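Local atomic coordinates of hypothetical membrane protein (Corynebacterium glutamicum, PDB entry 6JSA), a protein that binds heme through its C-terminal HtaA domain, the part in this structure, and probably passes heme along the uptake machinery of corynebacteria. Residues A[7-13]-A[41-47]; A[115-121]-A[133-139]. All coordinates share one frame; numbering follows the deposited sequence. Where two conformers were deposited one is given.

Contact 1 of 2, residues A[7-13]-A[41-47]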
ATOM      1  N   GLN A   7      15.303  -3.655  -9.929  1.00  9.71           N
ATOM      2  CA  GLN A   7      13.917  -4.054 -10.130  1.00  9.48           C
ATOM      3  C   GLN A   7      13.312  -4.374  -8.777  1.00  9.55           C
ATOM      4  O   GLN A   7      13.903  -5.129  -8.000  1.00 11.22           O
ATOM      5  CB  GLN A   7      13.827  -5.318 -10.984  1.00  9.78           C
ATOM      6  CG  GLN A   7      12.406  -5.814 -11.175  1.00  9.05           C
ATOM      7  CD  GLN A   7      11.607  -4.892 -12.076  1.00  8.25           C
ATOM      8  OE1 GLN A   7      11.931  -4.760 -13.255  1.00  9.61           O
ATOM      9  NE2 GLN A   7      10.593  -4.226 -11.529  1.00  8.59           N
ATOM     10  N   ALA A   8      12.127  -3.830  -8.508  1.00  8.15           N
ATOM     11  CA  ALA A   8      11.387  -4.169  -7.303  1.00  8.27           C
ATOM     12  C   ALA A   8       9.988  -4.639  -7.670  1.00  8.51           C
ATOM     13  O   ALA A   8       9.430  -4.285  -8.714  1.00  8.14           O
ATOM     14  CB  ALA A   8      11.255  -2.979  -6.349  1.00  9.16           C
ATOM     15  N   SER A   9       9.430  -5.448  -6.783  1.00  7.97           N
ATOM     16  CA  SER A   9       8.041  -5.854  -6.869  0.60  8.91           C
ATOM     17  C   SER A   9       7.478  -5.893  -5.459  1.00  8.12           C
ATOM     18  O   SER A   9       8.201  -6.129  -4.489  1.00  9.90           O
ATOM     19  CB  SER A   9       7.883  -7.228  -7.525  0.60 10.74           C
ATOM     20  OG  SER A   9       8.461  -8.228  -6.714  0.60 12.00           O
ATOM     21  N   ALA A  10       6.185  -5.621  -5.345  1.00  8.13           N
ATOM     22  CA  ALA A  10       5.516  -5.688  -4.060  1.00  8.29           C
ATOM     23  C   ALA A  10       4.150  -6.311  -4.261  1.00  7.13           C
ATOM     24  O   ALA A  10       3.556  -6.226  -5.343  1.00  7.99           O
ATOM     25  CB  ALA A  10       5.390  -4.317  -3.383  1.00  9.75           C
ATOM     26  N   GLN A  11       3.653  -6.923  -3.189  1.00  7.54           N
ATOM     27  CA  GLN A  11       2.358  -7.582  -3.169  1.00  7.96           C
ATOM     28  C   GLN A  11       1.613  -7.097  -1.937  1.00  7.01           C
ATOM     29  O   GLN A  11       2.130  -7.196  -0.815  1.00  7.84           O
ATOM     30  CB  GLN A  11       2.522  -9.104  -3.135  1.00  9.75           C
ATOM     31  CG  GLN A  11       3.371  -9.655  -4.286  1.00 11.61           C
ATOM     32  CD  GLN A  11       4.875  -9.513  -4.044  1.00 13.75           C
ATOM     33  OE1 GLN A  11       5.361  -9.727  -2.931  1.00 16.16           O
ATOM     34  NE2 GLN A  11       5.612  -9.136  -5.085  1.00 14.54           N
ATOM     35  N   TRP A  12       0.417  -6.546  -2.143  1.00  7.24           N
ATOM     36  CA  TRP A  12      -0.385  -6.022  -1.038  1.00  7.05           C
ATOM     37  C   TRP A  12      -1.842  -6.047  -1.459  1.00  7.04           C
ATOM     38  O   TRP A  12      -2.197  -5.443  -2.475  1.00  7.36           O
ATOM     39  CB  TRP A  12       0.030  -4.598  -0.698  1.00  7.67           C
ATOM     40  CG  TRP A  12      -0.658  -4.045   0.525  1.00  7.46           C
ATOM     41  CD1 TRP A  12      -0.834  -4.673   1.733  1.00  8.22           C
ATOM     42  CD2 TRP A  12      -1.222  -2.735   0.674  1.00  7.68           C
ATOM     43  NE1 TRP A  12      -1.483  -3.840   2.610  1.00  8.53           N
ATOM     44  CE2 TRP A  12      -1.737  -2.648   1.988  1.00  7.57           C
ATOM     45  CE3 TRP A  12      -1.361  -1.634  -0.179  1.00  8.92           C
ATOM     46  CZ2 TRP A  12      -2.373  -1.502   2.470  1.00  8.88           C
ATOM     47  CZ3 TRP A  12      -2.000  -0.491   0.303  1.00  9.91           C
ATOM     48  CH2 TRP A  12      -2.492  -0.439   1.617  1.00 10.39           C
ATOM     49  N   GLY A  13      -2.681  -6.726  -0.682  1.00  7.03           N
ATOM     50  CA  GLY A  13      -4.089  -6.747  -1.009  1.00  7.17           C
ATOM     51  C   GLY A  13      -4.920  -5.604  -0.467  1.00  7.12           C
ATOM     52  O   GLY A  13      -6.137  -5.602  -0.681  1.00  7.23           O
ATOM     53  N   GLN A  41      -5.129 -12.612  -4.625  1.00  7.88           N
ATOM     54  CA  GLN A  41      -5.869 -11.636  -3.823  1.00  8.61           C
ATOM     55  C   GLN A  41      -4.957 -10.518  -3.318  1.00  8.34           C
ATOM     56  O   GLN A  41      -5.178  -9.949  -2.244  1.00  8.95           O
ATOM     57  CB  GLN A  41      -6.676 -12.296  -2.702  1.00 10.68           C
ATOM     58  CG  GLN A  41      -7.676 -13.280  -3.248  1.00 12.00           C
ATOM     59  CD  GLN A  41      -8.382 -14.022  -2.162  1.00 12.35           C
ATOM     60  OE1 GLN A  41      -7.919 -15.068  -1.705  1.00 13.94           O
ATOM     61  NE2 GLN A  41      -9.524 -13.495  -1.738  1.00 11.82           N
ATOM     62  N   GLN A  42      -3.924 -10.202  -4.098  1.00  7.74           N
ATOM     63  CA  GLN A  42      -2.986  -9.138  -3.767  1.00  8.11           C
ATOM     64  C   GLN A  42      -2.782  -8.276  -5.000  1.00  6.81           C
ATOM     65  O   GLN A  42      -2.557  -8.796  -6.099  1.00  7.87           O
ATOM     66  CB  GLN A  42      -1.628  -9.684  -3.313  1.00  8.89           C
ATOM     67  CG  GLN A  42      -1.694 -10.496  -2.043  1.00 10.05           C
ATOM     68  CD  GLN A  42      -0.336 -11.035  -1.672  1.00  9.99           C
ATOM     69  OE1 GLN A  42       0.177 -11.942  -2.325  1.00 11.11           O
ATOM     70  NE2 GLN A  42       0.269 -10.462  -0.641  1.00 10.40           N
ATOM     71  N   PHE A  43      -2.843  -6.964  -4.817  1.00  6.63           N
ATOM     72  CA  PHE A  43      -2.411  -6.059  -5.869  1.00  6.83           C
ATOM     73  C   PHE A  43      -0.909  -6.195  -6.083  1.00  7.09           C
ATOM     74  O   PHE A  43      -0.144  -6.434  -5.140  1.00  7.25           O
ATOM     75  CB  PHE A  43      -2.866  -4.639  -5.545  1.00  7.49           C
ATOM     76  CG  PHE A  43      -4.358  -4.556  -5.380  1.00  6.71           C
ATOM     77  CD1 PHE A  43      -5.184  -4.551  -6.498  1.00  7.30           C
ATOM     78  CD2 PHE A  43      -4.942  -4.583  -4.121  1.00  7.26           C
ATOM     79  CE1 PHE A  43      -6.561  -4.529  -6.365  1.00  7.72           C
ATOM     80  CE2 PHE A  43      -6.324  -4.563  -3.974  1.00  7.89           C
ATOM     81  CZ  PHE A  43      -7.140  -4.530  -5.102  1.00  8.00           C
ATOM     82  N   GLN A  44      -0.496  -6.107  -7.348  1.00  6.81           N
ATOM     83  CA  GLN A  44       0.856  -6.437  -7.780  1.00  7.23           C
ATOM     84  C   GLN A  44       1.500  -5.161  -8.295  1.00  7.13           C
ATOM     85  O   GLN A  44       1.011  -4.551  -9.258  1.00  6.99           O
ATOM     86  CB  GLN A  44       0.821  -7.499  -8.883  1.00  8.23           C
ATOM     87  CG  GLN A  44       0.079  -8.776  -8.488  1.00  8.82           C
ATOM     88  CD  GLN A  44       0.877  -9.654  -7.546  1.00  9.35           C
ATOM     89  OE1 GLN A  44       2.088  -9.796  -7.698  1.00 11.23           O
ATOM     90  NE2 GLN A  44       0.205 -10.258  -6.578  1.00 10.13           N
ATOM     91  N   PHE A  45       2.587  -4.763  -7.653  1.00  7.20           N
ATOM     92  CA  PHE A  45       3.263  -3.510  -7.948  1.00  7.23           C
ATOM     93  C   PHE A  45       4.633  -3.813  -8.526  1.00  7.29           C
ATOM     94  O   PHE A  45       5.311  -4.751  -8.087  1.00  7.71           O
ATOM     95  CB  PHE A  45       3.406  -2.663  -6.677  1.00  7.43           C
ATOM     96  CG  PHE A  45       2.091  -2.356  -6.012  1.00  7.74           C
ATOM     97  CD1 PHE A  45       1.524  -3.249  -5.109  1.00  8.64           C
ATOM     98  CD2 PHE A  45       1.413  -1.185  -6.312  1.00  8.60           C
ATOM     99  CE1 PHE A  45       0.306  -2.975  -4.510  1.00  8.76           C
ATOM    100  CE2 PHE A  45       0.192  -0.898  -5.711  1.00  8.90           C
ATOM    101  CZ  PHE A  45      -0.360  -1.797  -4.813  1.00  8.65           C
ATOM    102  N   SER A  46       5.033  -3.011  -9.503  1.00  7.48           N
ATOM    103  CA  SER A  46       6.275  -3.228 -10.217  1.00  8.04           C
ATOM    104  C   SER A  46       6.975  -1.887 -10.340  1.00  7.12           C
ATOM    105  O   SER A  46       6.394  -0.930 -10.855  1.00  7.53           O
ATOM    106  CB  SER A  46       5.944  -3.811 -11.590  1.00  9.42           C
ATOM    107  OG  SER A  46       7.118  -4.086 -12.313  1.00 10.74           O
ATOM    108  N   GLY A  47       8.214  -1.799  -9.849  1.00  7.30           N
ATOM    109  CA  GLY A  47       8.914  -0.532  -9.834  1.00  7.88           C
ATOM    110  C   GLY A  47      10.394  -0.699 -10.110  1.00  8.50           C
ATOM    111  O   GLY A  47      10.975  -1.768  -9.911  1.00  9.20           O
TER
HETATM  112  O   HOH W   1       4.377  -8.333  -7.694  1.00 22.85           O
HETATM  113  O   HOH W   2      -1.335  -8.670   1.028  1.00  8.58           O
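Phe45 lies against Ala10 and Trp12 where strands 8-12 and 42-47 run antiparallel, their axes 4.6 Å apart at closest and 164° between their directions. CB of Phe45 sits 4.2 Å from Ala10 CB, both on the apolar face. CG is anti to the carbonyl carbon (chi1 -58°), which lays the ring along the strand toward Trp12: CD1 comes 3.6 Å from Ala10 O, which lies at the ring edge and in its plane, and CE1 reaches Trp12 CB at 4.2 Å. Ile67, Ile83 and Phe63 pack round the same side chain. Phe43, on this face too, turns its edge to the carbonyl oxygens of Trp12 and Gly13, while Trp31 meets its ring edge-to-face.

Three hydrogen-bonded pairs set the register, alternating with the non-hydrogen-bonded pairs Ser9-Ser46 and Gln11-Gln44. Ala8 with Gly47 and Ala10 with Phe45 are each joined by two hydrogen bonds; at Trp12 with Phe43 the return bond, Phe43 N to Trp12 O, is weak. Ala8 O also accepts Gln7 NE2 at 3.0 Å, the amide and Gly47 N arriving from opposite faces of the carbonyl plane.

The other face is polar. Bent at chi2, Gln11 crosses Gln44 at a slant, its CG 3.6 Å from Gln44 OE1, with the amide planes 28° apart. One water ties the pair, accepting from Gln11 NE2 and donating to Gln44 OE1 and Ala10 O; Gln11 OE1 is bonded to Ser160. Gln44 NE2 turns back to Gln42 O. At the end of the strand pair a second water accepts from Gln42 NE2 and Gly13 N, while Gln42 OE1 takes a bond from Asn40. One face apolar and the other lined with glutamines and serines is the two-sided pattern of an antiparallel sheet over a hydrophobic core, here in the beta-rich HtaA domain.

Contact 2 of 2, residues A[115-121]-A[133-139]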
ATOM      1  N   VAL A 115      -0.217   5.683   5.039  1.00  8.43           N
ATOM      2  CA  VAL A 115      -1.439   4.886   5.148  1.00  9.21           C
ATOM      3  C   VAL A 115      -1.348   3.901   6.305  1.00  8.93           C
ATOM      4  O   VAL A 115      -2.365   3.554   6.915  1.00  9.41           O
ATOM      5  CB  VAL A 115      -1.701   4.169   3.809  1.00 11.67           C
ATOM      6  CG1 VAL A 115      -2.836   3.161   3.916  1.00 13.07           C
ATOM      7  CG2 VAL A 115      -2.016   5.180   2.733  1.00 13.22           C
ATOM      8  N   GLY A 116      -0.148   3.426   6.620  1.00  8.63           N
ATOM      9  CA  GLY A 116       0.030   2.512   7.730  1.00  9.79           C
ATOM     10  C   GLY A 116       1.466   2.448   8.183  1.00 10.29           C
ATOM     11  O   GLY A 116       2.394   2.772   7.434  1.00 10.93           O
ATOM     12  N   THR A 117       1.638   2.045   9.435  1.00 10.80           N
ATOM     13  CA  THR A 117       2.970   1.791   9.950  0.55 11.41           C
ATOM     14  C   THR A 117       3.313   0.321   9.769  1.00 10.72           C
ATOM     15  O   THR A 117       2.460  -0.567   9.893  1.00 12.26           O
ATOM     16  CB  THR A 117       3.092   2.206  11.413  0.55 13.15           C
ATOM     17  OG1 THR A 117       2.020   1.624  12.151  0.55 13.52           O
ATOM     18  CG2 THR A 117       3.024   3.724  11.539  0.55 13.77           C
ATOM     19  N   LEU A 118       4.572   0.073   9.435  1.00 10.71           N
ATOM     20  CA  LEU A 118       5.046  -1.262   9.110  1.00 10.44           C
ATOM     21  C   LEU A 118       5.873  -1.833  10.250  1.00 10.82           C
ATOM     22  O   LEU A 118       6.742  -1.157  10.810  1.00 11.29           O
ATOM     23  CB  LEU A 118       5.928  -1.226   7.865  1.00 10.43           C
ATOM     24  CG  LEU A 118       5.249  -0.691   6.612  1.00  9.92           C
ATOM     25  CD1 LEU A 118       6.193  -0.777   5.425  1.00 10.90           C
ATOM     26  CD2 LEU A 118       3.962  -1.447   6.331  1.00 10.46           C
ATOM     27  N   ASN A 119       5.621  -3.099  10.557  1.00 11.41           N
ATOM     28  CA  ASN A 119       6.440  -3.877  11.479  1.00 12.27           C
ATOM     29  C   ASN A 119       6.878  -5.114  10.707  1.00 11.37           C
ATOM     30  O   ASN A 119       6.048  -5.975  10.390  1.00 11.01           O
ATOM     31  CB  ASN A 119       5.639  -4.256  12.724  1.00 16.16           C
ATOM     32  CG  ASN A 119       6.439  -5.097  13.694  1.00 21.26           C
ATOM     33  OD1 ASN A 119       7.666  -5.086  13.674  1.00 23.91           O
ATOM     34  ND2 ASN A 119       5.743  -5.834  14.553  1.00 23.58           N
ATOM     35  N   PHE A 120       8.166  -5.180  10.365  1.00 10.98           N
ATOM     36  CA  PHE A 120       8.661  -6.256   9.518  1.00 11.21           C
ATOM     37  C   PHE A 120       8.850  -7.530  10.321  1.00 12.46           C
ATOM     38  O   PHE A 120       9.520  -7.527  11.356  1.00 14.82           O
ATOM     39  CB  PHE A 120       9.968  -5.854   8.835  1.00 11.16           C
ATOM     40  CG  PHE A 120       9.765  -4.890   7.709  1.00 10.05           C
ATOM     41  CD1 PHE A 120       9.712  -3.521   7.950  1.00 10.65           C
ATOM     42  CD2 PHE A 120       9.578  -5.347   6.412  1.00 10.98           C
ATOM     43  CE1 PHE A 120       9.484  -2.622   6.919  1.00 11.47           C
ATOM     44  CE2 PHE A 120       9.357  -4.449   5.369  1.00 11.11           C
ATOM     45  CZ  PHE A 120       9.313  -3.082   5.626  1.00 11.20           C
ATOM     46  N   SER A 121       8.243  -8.617   9.848  1.00 13.01           N
ATOM     47  CA  SER A 121       8.530  -9.938  10.388  1.00 14.21           C
ATOM     48  C   SER A 121       9.782 -10.529   9.753  1.00 14.06           C
ATOM     49  O   SER A 121      10.445 -11.380  10.358  1.00 15.94           O
ATOM     50  CB  SER A 121       7.336 -10.859  10.148  1.00 16.16           C
ATOM     51  OG  SER A 121       6.994 -10.891   8.772  1.00 17.54           O
ATOM     52  N   SER A 133       8.725  -8.706   4.552  1.00 10.51           N
ATOM     53  CA  SER A 133       7.288  -8.793   4.770  0.62 11.09           C
ATOM     54  C   SER A 133       6.970  -8.058   6.061  1.00  9.95           C
ATOM     55  O   SER A 133       7.704  -8.187   7.049  1.00 10.78           O
ATOM     56  CB  SER A 133       6.834 -10.250   4.913  0.62 13.33           C
ATOM     57  OG  SER A 133       7.043 -10.982   3.720  0.62 14.94           O
ATOM     58  N   ALA A 134       5.880  -7.295   6.058  1.00  9.98           N
ATOM     59  CA  ALA A 134       5.517  -6.494   7.219  1.00  9.93           C
ATOM     60  C   ALA A 134       4.016  -6.489   7.450  1.00 10.16           C
ATOM     61  O   ALA A 134       3.226  -6.493   6.502  1.00 10.70           O
ATOM     62  CB  ALA A 134       5.981  -5.047   7.053  1.00 10.14           C
ATOM     63  N   SER A 135       3.629  -6.462   8.722  1.00 10.33           N
ATOM     64  CA  SER A 135       2.258  -6.113   9.065  1.00 10.76           C
ATOM     65  C   SER A 135       2.048  -4.618   8.844  1.00 10.85           C
ATOM     66  O   SER A 135       2.990  -3.816   8.921  1.00 11.36           O
ATOM     67  CB  SER A 135       1.963  -6.462  10.527  1.00 13.69           C
ATOM     68  OG  SER A 135       2.767  -5.686  11.397  1.00 16.77           O
ATOM     69  N   VAL A 136       0.799  -4.253   8.556  1.00 10.26           N
ATOM     70  CA  VAL A 136       0.410  -2.886   8.216  1.00 10.62           C
ATOM     71  C   VAL A 136      -0.665  -2.439   9.200  1.00 10.67           C
ATOM     72  O   VAL A 136      -1.772  -2.990   9.213  1.00 11.85           O
ATOM     73  CB  VAL A 136      -0.108  -2.791   6.770  1.00 11.01           C
ATOM     74  CG1 VAL A 136      -0.464  -1.353   6.440  1.00 11.96           C
ATOM     75  CG2 VAL A 136       0.918  -3.353   5.774  1.00 12.16           C
ATOM     76  N   SER A 137      -0.349  -1.429  10.005  1.00  9.72           N
ATOM     77  CA  SER A 137      -1.256  -0.903  11.022  1.00 10.54           C
ATOM     78  C   SER A 137      -1.794   0.436  10.546  1.00 10.09           C
ATOM     79  O   SER A 137      -1.025   1.376  10.335  1.00 10.98           O
ATOM     80  CB  SER A 137      -0.514  -0.712  12.341  1.00 11.32           C
ATOM     81  OG  SER A 137      -0.087  -1.953  12.861  1.00 13.17           O
ATOM     82  N   LEU A 138      -3.111   0.525  10.402  1.00  9.20           N
ATOM     83  CA  LEU A 138      -3.736   1.666   9.750  1.00  8.78           C
ATOM     84  C   LEU A 138      -3.462   2.974  10.493  1.00  8.57           C
ATOM     85  O   LEU A 138      -3.578   3.051  11.719  1.00  9.65           O
ATOM     86  CB  LEU A 138      -5.240   1.417   9.681  1.00  9.60           C
ATOM     87  CG  LEU A 138      -6.106   2.405   8.912  1.00  9.34           C
ATOM     88  CD1 LEU A 138      -5.731   2.404   7.441  1.00  9.59           C
ATOM     89  CD2 LEU A 138      -7.564   2.036   9.103  1.00 10.28           C
ATOM     90  N   SER A 139      -3.129   4.016   9.731  1.00  9.74           N
ATOM     91  CA  SER A 139      -2.871   5.345  10.267  1.00  9.55           C
ATOM     92  C   SER A 139      -4.175   6.110  10.501  1.00 10.35           C
ATOM     93  O   SER A 139      -5.266   5.678  10.118  1.00 10.05           O
ATOM     94  CB  SER A 139      -2.033   6.141   9.272  1.00 10.23           C
ATOM     95  OG  SER A 139      -2.813   6.420   8.117  1.00  9.96           O
TER
HETATM   96  O   HOH W   3       2.322  -2.750  11.743  1.00 16.35           O
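Strands 115-120 and 133-138 of one beta hairpin run antiparallel at 143°, with hydrogen-bonded pairs at Thr117 with Ser137 and Asn119 with Ser135, a further bond from Ser139 N to Val115 O, and a classic bulge where Val115 and Gly116 both face Leu94. On the apolar face Ala134 CB sits over the middle of the Phe120 ring, 3.7 Å from its centroid and 13° off the normal, a CH-pi contact. The same methyl lies 3.9 Å from Leu118 CB. The Leu118 and Val136 side chains lie alongside each other and meet through CD2 and CG2 at 3.6 Å; Ile159 touches both. Val136 CG1, anti to the backbone N (chi1 -178°), stands 4.1 Å from Gly116 CA, where there is no side chain in the way.

The opposite face carries hydroxyls. A water donates to Thr117 O at 2.9 Å and to Ser137 OG at 2.8 Å and is also hydrogen-bonded to Ser135 OG; Ser137 OG has a further partner in Gln155. Ser139 occupies the N-cap of helix 140-145, with OG bonded to Gly142 N and Val114 O. Van der Waals packing thus fills one face while water and serine hydroxyls serve the other, and the cap binds the start of the helix to the bulged strand, close to the heme-binding Tyr150 that Leu138 touches.

Both contacts are antiparallel strand pairs, each partly buried, with an apolar face turned inward and a polar, watered face. Contact 1 joins strands distant in the chain and uses long glutamine amides on its polar side; contact 2 is a hairpin and uses short serine hydroxyls and backbone carbonyls. Strand 159-165 pairs with both 3-12 and 129-138, linking them at the backbone, and Ile85 packs against Ala10 as well as Leu118 and Phe120. Their apolar sides meet directly where the Trp12 indole touches Val136 and Val115. Contact 2 comes nearer the heme: the Leu138 side chain is about 8 Å from it, whereas Gly13 of contact 1 is about 12 Å from it.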